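Local coordinates for Lmo2184 protein (Listeria monocytogenes serovar 1/2a, PDB 5JOQ) that probably binds heme at the cell surface and delivers it to an ABC transporter, as a lipoprotein of the bacterial solute-binding protein 8 family, at residues M93-K98 with E114-D119; K36-T41 with K73-P78; N199-Q204 with T213-S218. One frame throughout, in Å; residues are numbered along the deposited sequence.

Contact 1: residues M93-K98 with E114-D119; sequences MVLSTK and EADFLD
Ser-96 and Phe-117 carry the contact on the face of the pairing that they share with Val-94 and Ala-115. The phenyl group approaches Ser-96 obliquely, with CD1 3.6 Å from Ser-96 CB, while the same CD1 lies 3.3 Å from Thr-97 O, which sits at the ring edge near its plane. Leu-95, Asp-116, Thr-97 and Leu-118 belong to the other face, where Leu-95 CD2 rests 3.8 Å from Asp-116 CB. At the start of the pair Met-93, bent at chi2 and chi3, brings its SD within 3.8 Å of Asp-116 CB and its CE onto Glu-114 CG.

Five backbone hydrogen bonds fix this arrangement. Ser-96 is gripped through both its backbone groups: its N donates to Asp-116 O at 2.9 Å, almost straight at 178°, and its O accepts from Leu-118 N. The last bond, Lys-98 N to Leu-118 O at 2.8 Å, comes from above the carbonyl plane. Beyond it Lys-98 NZ forms a salt bridge with Glu-101.

Helix 101-110 covers the Val-94 and Phe-117 face, while helices 42-50 and 123-136 pack on the Leu-95 and Leu-118 face. Strand 93-97, helix 101-110 and strand 115-118 thus form a beta-alpha-beta unit with parallel neighbouring strands.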
loop_
_atom_site.group_PDB
_atom_site.type_symbol
_atom_site.label_atom_id
_atom_site.label_comp_id
_atom_site.label_asym_id
_atom_site.label_seq_id
_atom_site.Cartn_x
_atom_site.Cartn_y
_atom_site.Cartn_z
ATOM N N MET A 93 -11.816 30.176 5.702
ATOM C CA MET A 93 -11.546 29.140 6.687
ATOM C C MET A 93 -11.050 27.880 5.986
ATOM O O MET A 93 -11.590 27.486 4.950
ATOM C CB MET A 93 -12.812 28.826 7.504
ATOM C CG MET A 93 -12.613 27.735 8.583
ATOM S SD MET A 93 -11.409 28.257 9.841
ATOM C CE MET A 93 -12.111 29.827 10.412
ATOM N N VAL A 94 -10.028 27.250 6.555
ATOM C CA VAL A 94 -9.539 25.940 6.112
ATOM C C VAL A 94 -9.819 24.959 7.250
ATOM O O VAL A 94 -9.490 25.250 8.400
ATOM C CB VAL A 94 -8.036 25.985 5.781
ATOM C CG1 VAL A 94 -7.529 24.598 5.343
ATOM C CG2 VAL A 94 -7.714 27.072 4.704
ATOM N N LEU A 95 -10.456 23.823 6.949
ATOM C CA LEU A 95 -10.862 22.850 7.964
ATOM C C LEU A 95 -9.984 21.598 7.889
ATOM O O LEU A 95 -9.882 20.957 6.831
ATOM C CB LEU A 95 -12.332 22.457 7.805
ATOM C CG LEU A 95 -13.374 23.579 7.871
ATOM C CD1 LEU A 95 -14.730 22.964 7.617
ATOM C CD2 LEU A 95 -13.381 24.275 9.253
ATOM N N SER A 96 -9.385 21.232 9.016
ATOM C CA SER A 96 -8.560 20.019 9.109
ATOM C C SER A 96 -8.971 19.345 10.417
ATOM O O SER A 96 -10.018 19.680 11.002
ATOM C CB SER A 96 -7.071 20.371 9.031
ATOM O OG SER A 96 -6.240 19.211 9.139
ATOM N N THR A 97 -8.140 18.418 10.915
ATOM C CA THR A 97 -8.479 17.693 12.143
ATOM C C THR A 97 -7.405 17.894 13.211
ATOM O O THR A 97 -6.220 18.164 12.920
ATOM C CB THR A 97 -8.645 16.182 11.897
ATOM O OG1 THR A 97 -7.384 15.621 11.481
ATOM C CG2 THR A 97 -9.754 15.871 10.846
ATOM N N LYS A 98 -7.830 17.696 14.460
ATOM C CA LYS A 98 -6.920 17.760 15.605
ATOM C C LYS A 98 -5.747 16.815 15.433
ATOM O O LYS A 98 -4.607 17.146 15.797
ATOM C CB LYS A 98 -7.678 17.385 16.883
ATOM C CG LYS A 98 -7.276 18.144 18.125
ATOM C CD LYS A 98 -7.878 19.566 18.103
ATOM C CE LYS A 98 -7.087 20.529 18.991
ATOM N NZ LYS A 98 -7.169 21.948 18.509
ATOM N N GLU A 114 -6.354 31.130 7.818
ATOM C CA GLU A 114 -7.137 30.817 9.008
ATOM C C GLU A 114 -7.584 29.358 8.971
ATOM O O GLU A 114 -8.127 28.898 7.966
ATOM C CB GLU A 114 -8.356 31.740 9.065
ATOM C CG GLU A 114 -9.259 31.519 10.263
ATOM C CD GLU A 114 -8.756 32.217 11.518
ATOM O OE1 GLU A 114 -7.773 32.998 11.422
ATOM O OE2 GLU A 114 -9.348 31.979 12.599
ATOM N N ALA A 115 -7.373 28.621 10.060
ATOM C CA ALA A 115 -7.624 27.184 10.023
ATOM C C ALA A 115 -8.220 26.720 11.341
ATOM O O ALA A 115 -7.896 27.243 12.411
ATOM C CB ALA A 115 -6.355 26.389 9.713
ATOM N N ASP A 116 -9.100 25.729 11.242
ATOM C CA ASP A 116 -9.776 25.127 12.378
ATOM C C ASP A 116 -9.473 23.632 12.363
ATOM O O ASP A 116 -9.726 22.959 11.355
ATOM C CB ASP A 116 -11.284 25.377 12.263
ATOM C CG ASP A 116 -12.044 25.107 13.558
ATOM O OD1 ASP A 116 -11.447 24.613 14.541
ATOM O OD2 ASP A 116 -13.262 25.387 13.574
ATOM N N PHE A 117 -8.930 23.111 13.463
ATOM C CA PHE A 117 -8.582 21.695 13.566
ATOM C C PHE A 117 -9.659 21.020 14.413
ATOM O O PHE A 117 -9.697 21.197 15.634
ATOM C CB PHE A 117 -7.181 21.510 14.146
ATOM C CG PHE A 117 -6.088 22.052 13.248
ATOM C CD1 PHE A 117 -5.603 21.289 12.202
ATOM C CD2 PHE A 117 -5.615 23.347 13.426
ATOM C CE1 PHE A 117 -4.632 21.780 11.352
ATOM C CE2 PHE A 117 -4.629 23.860 12.577
ATOM C CZ PHE A 117 -4.140 23.061 11.541
ATOM N N LEU A 118 -10.554 20.292 13.743
ATOM C CA LEU A 118 -11.737 19.687 14.361
ATOM C C LEU A 118 -11.362 18.392 15.077
ATOM O O LEU A 118 -10.617 17.582 14.538
ATOM C CB LEU A 118 -12.769 19.369 13.284
ATOM C CG LEU A 118 -13.045 20.536 12.313
ATOM C CD1 LEU A 118 -14.054 20.106 11.229
ATOM C CD2 LEU A 118 -13.538 21.757 13.073
ATOM N N ASP A 119 -11.878 18.193 16.291
ATOM C CA ASP A 119 -11.513 17.014 17.082
ATOM C C ASP A 119 -12.419 15.842 16.682
ATOM O O ASP A 119 -13.598 15.791 17.069
ATOM C CB ASP A 119 -11.644 17.316 18.573
ATOM C CG ASP A 119 -11.127 16.166 19.437
ATOM O OD1 ASP A 119 -10.899 15.071 18.888
ATOM O OD2 ASP A 119 -10.923 16.356 20.646
#

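Contact 2: residues K36-T41 with K73-P78; sequences KIVATT and KETGSP
From Val-38 to Thr-41 the chain runs in a direction 34° from that of Thr-75 to Pro-78, measured end to end on CA atoms, and the backbones come together near Thr-40 and Pro-78, whose CA atoms are 5.2 Å apart, without any direct hydrogen bond. Val-38 and Thr-75 point toward each other and meet tip to tip, Val-38 CG1 lying 4.0 Å from Thr-75 CG2. Chi1 of 63° sets Thr-75 OG1 between its backbone N and carbonyl carbon and leaves CG2 anti to the carbonyl carbon; both branches touch the same valine methyl. Further on, the proline ring is pressed against a carbonyl, with Pro-78 CB 3.1 Å from Thr-40 O. The same CB also meets Thr-41 CG2 at 4.1 Å, the two side chains crossing at a slant.

Two waters supply the polar links. The first donates to Thr-40 OG1 at 2.7 Å and to Pro-78 O at 2.8 Å, so that one water bridges the threonine side chain to the opposing backbone. The second donates to Thr-75 OG1 at 2.8 Å and to Gly-76 O, and reaches Thr-40 O only weakly. The two threonine hydroxyls are also engaged outside the contact: Thr-40 OG1 with Leu-95 O, Thr-75 OG1 with Ile-58 O.

Thr-41 marks the end of the approach, its OG1 accepting from Ile-44 N. The arrangement joins the C-terminal end of strand 37-39, an outer strand of the parallel sheet within this chain, to the broken strand 73-77 of the neighbouring mixed sheet, and leads into the side-chain N-cap of helix 42-50.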
loop_
_atom_site.group_PDB
_atom_site.type_symbol
_atom_site.label_atom_id
_atom_site.label_comp_id
_atom_site.label_asym_id
_atom_site.label_seq_id
_atom_site.Cartn_x
_atom_site.Cartn_y
_atom_site.Cartn_z
ATOM N N LYS A 36 -16.007 31.465 2.176
ATOM C CA LYS A 36 -15.201 30.624 1.299
ATOM C C LYS A 36 -14.470 29.600 2.165
ATOM O O LYS A 36 -13.571 29.958 2.934
ATOM C CB LYS A 36 -14.227 31.480 0.492
ATOM C CG LYS A 36 -14.920 32.567 -0.318
ATOM C CD LYS A 36 -14.103 32.971 -1.541
ATOM C CE LYS A 36 -12.759 33.555 -1.162
ATOM N NZ LYS A 36 -12.860 34.894 -0.495
ATOM N N ILE A 37 -14.845 28.329 2.036
ATOM C CA ILE A 37 -14.375 27.278 2.935
ATOM C C ILE A 37 -13.594 26.241 2.136
ATOM O O ILE A 37 -14.053 25.799 1.080
ATOM C CB ILE A 37 -15.554 26.606 3.671
ATOM C CG1 ILE A 37 -16.413 27.650 4.389
ATOM C CG2 ILE A 37 -15.019 25.555 4.637
ATOM C CD1 ILE A 37 -17.767 27.091 4.949
ATOM N N VAL A 38 -12.434 25.825 2.653
ATOM C CA VAL A 38 -11.694 24.683 2.105
ATOM C C VAL A 38 -11.806 23.510 3.072
ATOM O O VAL A 38 -11.465 23.635 4.253
ATOM C CB VAL A 38 -10.223 25.042 1.844
ATOM C CG1 VAL A 38 -9.421 23.776 1.481
ATOM C CG2 VAL A 38 -10.143 26.043 0.718
ATOM N N ALA A 39 -12.309 22.375 2.594
ATOM C CA ALA A 39 -12.313 21.141 3.384
ATOM C C ALA A 39 -11.135 20.277 2.959
ATOM O O ALA A 39 -11.011 19.964 1.770
ATOM C CB ALA A 39 -13.615 20.370 3.193
ATOM N N THR A 40 -10.274 19.877 3.909
ATOM C CA THR A 40 -9.077 19.123 3.531
ATOM C C THR A 40 -9.186 17.615 3.761
ATOM O O THR A 40 -8.201 16.907 3.533
ATOM C CB THR A 40 -7.829 19.621 4.265
ATOM O OG1 THR A 40 -7.979 19.340 5.658
ATOM C CG2 THR A 40 -7.643 21.128 4.079
ATOM N N THR A 41 -10.338 17.095 4.188
ATOM C CA THR A 41 -10.482 15.646 4.285
ATOM C C THR A 41 -11.839 15.207 3.751
ATOM O O THR A 41 -12.800 15.987 3.702
ATOM C CB THR A 41 -10.340 15.132 5.725
ATOM O OG1 THR A 41 -11.576 15.346 6.420
ATOM C CG2 THR A 41 -9.208 15.869 6.461
ATOM N N LYS A 73 -12.287 22.978 -6.707
ATOM C CA LYS A 73 -10.843 22.793 -6.861
ATOM C C LYS A 73 -10.304 21.821 -5.814
ATOM O O LYS A 73 -10.619 21.939 -4.638
ATOM C CB LYS A 73 -10.123 24.141 -6.739
ATOM C CG LYS A 73 -8.592 24.042 -6.842
ATOM C CD LYS A 73 -8.132 23.898 -8.296
ATOM C CE LYS A 73 -6.623 23.692 -8.399
ATOM N NZ LYS A 73 -6.152 23.599 -9.812
ATOM N N GLU A 74 -9.455 20.885 -6.236
ATOM C CA GLU A 74 -8.789 19.985 -5.305
ATOM C C GLU A 74 -7.523 20.629 -4.749
ATOM O O GLU A 74 -6.798 21.333 -5.461
ATOM C CB GLU A 74 -8.444 18.667 -5.990
ATOM C CG GLU A 74 -9.644 17.939 -6.533
ATOM C CD GLU A 74 -9.262 16.634 -7.182
ATOM O OE1 GLU A 74 -8.153 16.547 -7.751
ATOM O OE2 GLU A 74 -10.064 15.684 -7.112
ATOM N N THR A 75 -7.259 20.380 -3.464
ATOM C CA THR A 75 -6.220 21.094 -2.729
ATOM C C THR A 75 -5.130 20.169 -2.189
ATOM O O THR A 75 -4.402 20.556 -1.266
ATOM C CB THR A 75 -6.841 21.887 -1.575
ATOM O OG1 THR A 75 -7.467 20.987 -0.640
ATOM C CG2 THR A 75 -7.889 22.887 -2.103
ATOM N N GLY A 76 -5.001 18.961 -2.721
ATOM C CA GLY A 76 -3.889 18.104 -2.350
ATOM C C GLY A 76 -4.228 17.128 -1.237
ATOM O O GLY A 76 -5.372 16.994 -0.802
ATOM N N SER A 77 -3.196 16.438 -0.769
ATOM C CA SER A 77 -3.383 15.343 0.175
ATOM C C SER A 77 -3.935 15.851 1.499
ATOM O O SER A 77 -3.433 16.850 2.027
ATOM C CB SER A 77 -2.069 14.624 0.446
ATOM O OG SER A 77 -2.232 13.748 1.544
ATOM N N PRO A 78 -4.938 15.186 2.078
ATOM C CA PRO A 78 -5.369 15.537 3.442
ATOM C C PRO A 78 -4.239 15.542 4.445
ATOM O O PRO A 78 -4.294 16.298 5.422
ATOM C CB PRO A 78 -6.383 14.438 3.781
ATOM C CG PRO A 78 -6.899 13.998 2.430
ATOM C CD PRO A 78 -5.689 14.044 1.532
HETATM O O HOH W 1 -6.181 17.712 6.858
HETATM O O HOH W 2 -6.789 18.974 1.243
#

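Contact 3: residues N199-Q204 with T213-S218; sequences NVIKDQ and TEYLQS
An Asx turn opens the loop that follows strand 198-199, and the apolar residues Val-200 and Ile-201 within it pack against Tyr-215 and Leu-216 of helix 213-219. In the turn, Asn-199 OD1 accepts from Ile-201 N at 3.0 Å, with an N-H...O angle of 164°. This bond ties down the backbone between the two residues that meet the helix.

Leu-216 CD2 is the methyl shared by both loop side chains. It lies 3.8 Å from Ile-201 CD1 and 4.0 Å from Val-200 CG2, and the valine and leucine side chains cross at about a right angle. Ile-201 is folded at both torsions; chi2 of -58° turns CD1 back from an extended course to where it also reaches the aromatic ring. There it stands at the ring edge, near the ring plane, 4.1 Å from Tyr-215 CE2. Chi1 of 167° carries Tyr-215 CG anti to its backbone N, and the phenol extends from the helix toward the loop.

Its hydroxyl takes part in a water bridge: the water accepts from Lys-202 N at 3.0 Å and lies 3.1 Å from Tyr-215 OH. Lys-202 turns its other end back on the turn, NZ donating to Asn-199 O at 2.9 Å in the carbonyl plane.

Around this site Val-200 and Leu-216 both rest on Leu-170 of strand 168-173. Val-181 of strand 180-182 touches Ile-201 and Leu-216, and Leu-209 of strand 208-210 adjoins Ile-201, placing helix and loop together against the mixed sheet.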
loop_
_atom_site.group_PDB
_atom_site.type_symbol
_atom_site.label_atom_id
_atom_site.label_comp_id
_atom_site.label_asym_id
_atom_site.label_seq_id
_atom_site.Cartn_x
_atom_site.Cartn_y
_atom_site.Cartn_z
ATOM N N ASN A 199 -12.012 -2.499 26.906
ATOM C CA ASN A 199 -10.628 -2.442 26.430
ATOM C C ASN A 199 -9.741 -3.083 27.489
ATOM O O ASN A 199 -9.914 -2.828 28.689
ATOM C CB ASN A 199 -10.238 -0.970 26.207
ATOM C CG ASN A 199 -9.061 -0.806 25.250
ATOM O OD1 ASN A 199 -8.043 -1.482 25.392
ATOM N ND2 ASN A 199 -9.212 0.069 24.264
ATOM N N VAL A 200 -8.796 -3.932 27.071
ATOM C CA VAL A 200 -7.879 -4.479 28.066
ATOM C C VAL A 200 -6.974 -3.402 28.640
ATOM O O VAL A 200 -6.371 -3.623 29.692
ATOM C CB VAL A 200 -6.993 -5.626 27.518
ATOM C CG1 VAL A 200 -7.825 -6.870 27.300
ATOM C CG2 VAL A 200 -6.229 -5.197 26.228
ATOM N N ILE A 201 -6.825 -2.270 27.961
ATOM C CA ILE A 201 -5.997 -1.155 28.439
ATOM C C ILE A 201 -6.897 -0.175 29.145
ATOM O O ILE A 201 -7.907 0.254 28.583
ATOM C CB ILE A 201 -5.252 -0.441 27.287
ATOM C CG1 ILE A 201 -4.358 -1.412 26.559
ATOM C CG2 ILE A 201 -4.389 0.668 27.846
ATOM C CD1 ILE A 201 -3.331 -2.065 27.483
ATOM N N LYS A 202 -6.547 0.182 30.380
ATOM C CA LYS A 202 -7.375 1.081 31.156
ATOM C C LYS A 202 -6.526 2.167 31.780
ATOM O O LYS A 202 -5.332 1.992 32.019
ATOM C CB LYS A 202 -8.133 0.334 32.265
ATOM C CG LYS A 202 -9.085 -0.698 31.725
ATOM C CD LYS A 202 -9.767 -1.461 32.844
ATOM C CE LYS A 202 -10.584 -2.636 32.276
ATOM N NZ LYS A 202 -9.744 -3.623 31.492
ATOM N N ASP A 203 -7.183 3.247 32.145
ATOM C CA ASP A 203 -6.540 4.300 32.879
ATOM C C ASP A 203 -5.249 4.787 32.232
ATOM O O ASP A 203 -4.231 4.935 32.870
ATOM C CB ASP A 203 -6.387 3.880 34.350
ATOM C CG ASP A 203 -7.685 3.267 34.937
ATOM O OD1 ASP A 203 -8.797 3.711 34.608
ATOM O OD2 ASP A 203 -7.600 2.327 35.738
ATOM N N GLN A 204 -5.338 5.020 30.935
ATOM C CA GLN A 204 -4.254 5.532 30.131
ATOM C C GLN A 204 -4.618 6.969 29.826
ATOM O O GLN A 204 -5.770 7.408 30.070
ATOM C CB GLN A 204 -4.123 4.809 28.822
ATOM C CG GLN A 204 -3.691 3.384 28.950
ATOM C CD GLN A 204 -2.529 3.210 29.876
ATOM O OE1 GLN A 204 -1.483 3.784 29.687
ATOM N NE2 GLN A 204 -2.724 2.429 30.902
ATOM N N THR A 213 3.682 -6.843 24.878
ATOM C CA THR A 213 2.920 -8.038 24.463
ATOM C C THR A 213 2.812 -9.094 25.559
ATOM O O THR A 213 1.782 -9.781 25.650
ATOM C CB THR A 213 3.525 -8.658 23.213
ATOM O OG1 THR A 213 4.899 -8.967 23.464
ATOM C CG2 THR A 213 3.429 -7.650 22.078
ATOM N N GLU A 214 3.834 -9.239 26.399
ATOM C CA GLU A 214 3.738 -10.213 27.485
ATOM C C GLU A 214 2.654 -9.815 28.468
ATOM O O GLU A 214 1.919 -10.673 28.967
ATOM C CB GLU A 214 5.064 -10.343 28.220
ATOM C CG GLU A 214 6.229 -10.796 27.300
ATOM C CD GLU A 214 7.051 -9.575 26.834
ATOM O OE1 GLU A 214 6.536 -8.427 26.896
ATOM O OE2 GLU A 214 8.208 -9.776 26.435
ATOM N N TYR A 215 2.557 -8.520 28.770
ATOM C CA TYR A 215 1.452 -8.032 29.593
ATOM C C TYR A 215 0.115 -8.319 28.920
ATOM O O TYR A 215 -0.849 -8.787 29.559
ATOM C CB TYR A 215 1.623 -6.512 29.845
ATOM C CG TYR A 215 0.355 -5.896 30.412
ATOM C CD1 TYR A 215 0.038 -6.012 31.763
ATOM C CD2 TYR A 215 -0.558 -5.278 29.585
ATOM C CE1 TYR A 215 -1.160 -5.467 32.279
ATOM C CE2 TYR A 215 -1.754 -4.735 30.095
ATOM C CZ TYR A 215 -2.050 -4.842 31.433
ATOM O OH TYR A 215 -3.241 -4.298 31.914
ATOM N N LEU A 216 0.029 -8.030 27.617
ATOM C CA LEU A 216 -1.237 -8.213 26.903
ATOM C C LEU A 216 -1.627 -9.685 26.857
ATOM O O LEU A 216 -2.808 -10.031 27.001
ATOM C CB LEU A 216 -1.132 -7.642 25.492
ATOM C CG LEU A 216 -0.955 -6.094 25.422
ATOM C CD1 LEU A 216 -0.632 -5.664 24.002
ATOM C CD2 LEU A 216 -2.243 -5.343 25.888
ATOM N N GLN A 217 -0.648 -10.568 26.676
ATOM C CA GLN A 217 -0.963 -11.998 26.677
ATOM C C GLN A 217 -1.544 -12.429 28.017
ATOM O O GLN A 217 -2.485 -13.233 28.079
ATOM C CB GLN A 217 0.292 -12.816 26.352
ATOM C CG GLN A 217 -0.032 -14.344 26.246
ATOM C CD GLN A 217 1.193 -15.174 25.833
ATOM O OE1 GLN A 217 1.832 -14.863 24.837
ATOM N NE2 GLN A 217 1.523 -16.196 26.602
ATOM N N SER A 218 -0.974 -11.938 29.103
ATOM C CA SER A 218 -1.499 -12.270 30.424
ATOM C C SER A 218 -2.896 -11.673 30.617
ATOM O O SER A 218 -3.757 -12.280 31.264
ATOM C CB SER A 218 -0.543 -11.740 31.492
ATOM O OG SER A 218 -1.010 -12.016 32.787
HETATM O O HOH W 3 -4.205 -1.396 31.491
#

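How the contacts relate
Contacts 2, 1 and 3 follow one another along the chain. Contacts 1 and 2 are neighbours, their centres 11 Å apart, and meet within one parallel sheet, in which strand 93-97 lies between strands 37-39 and 115-118; a probable hydrogen bond from Leu-95 N to Val-38 O joins them. Contact 3 packs a loop and a helix against a different, mixed sheet, its centre about 33 Å from that of contact 1 and 39 Å from that of contact 2, on the opposite side of the chain's centre from contact 2. This separation fits the two-lobed build of the family, in which ligand is generally held between the lobes.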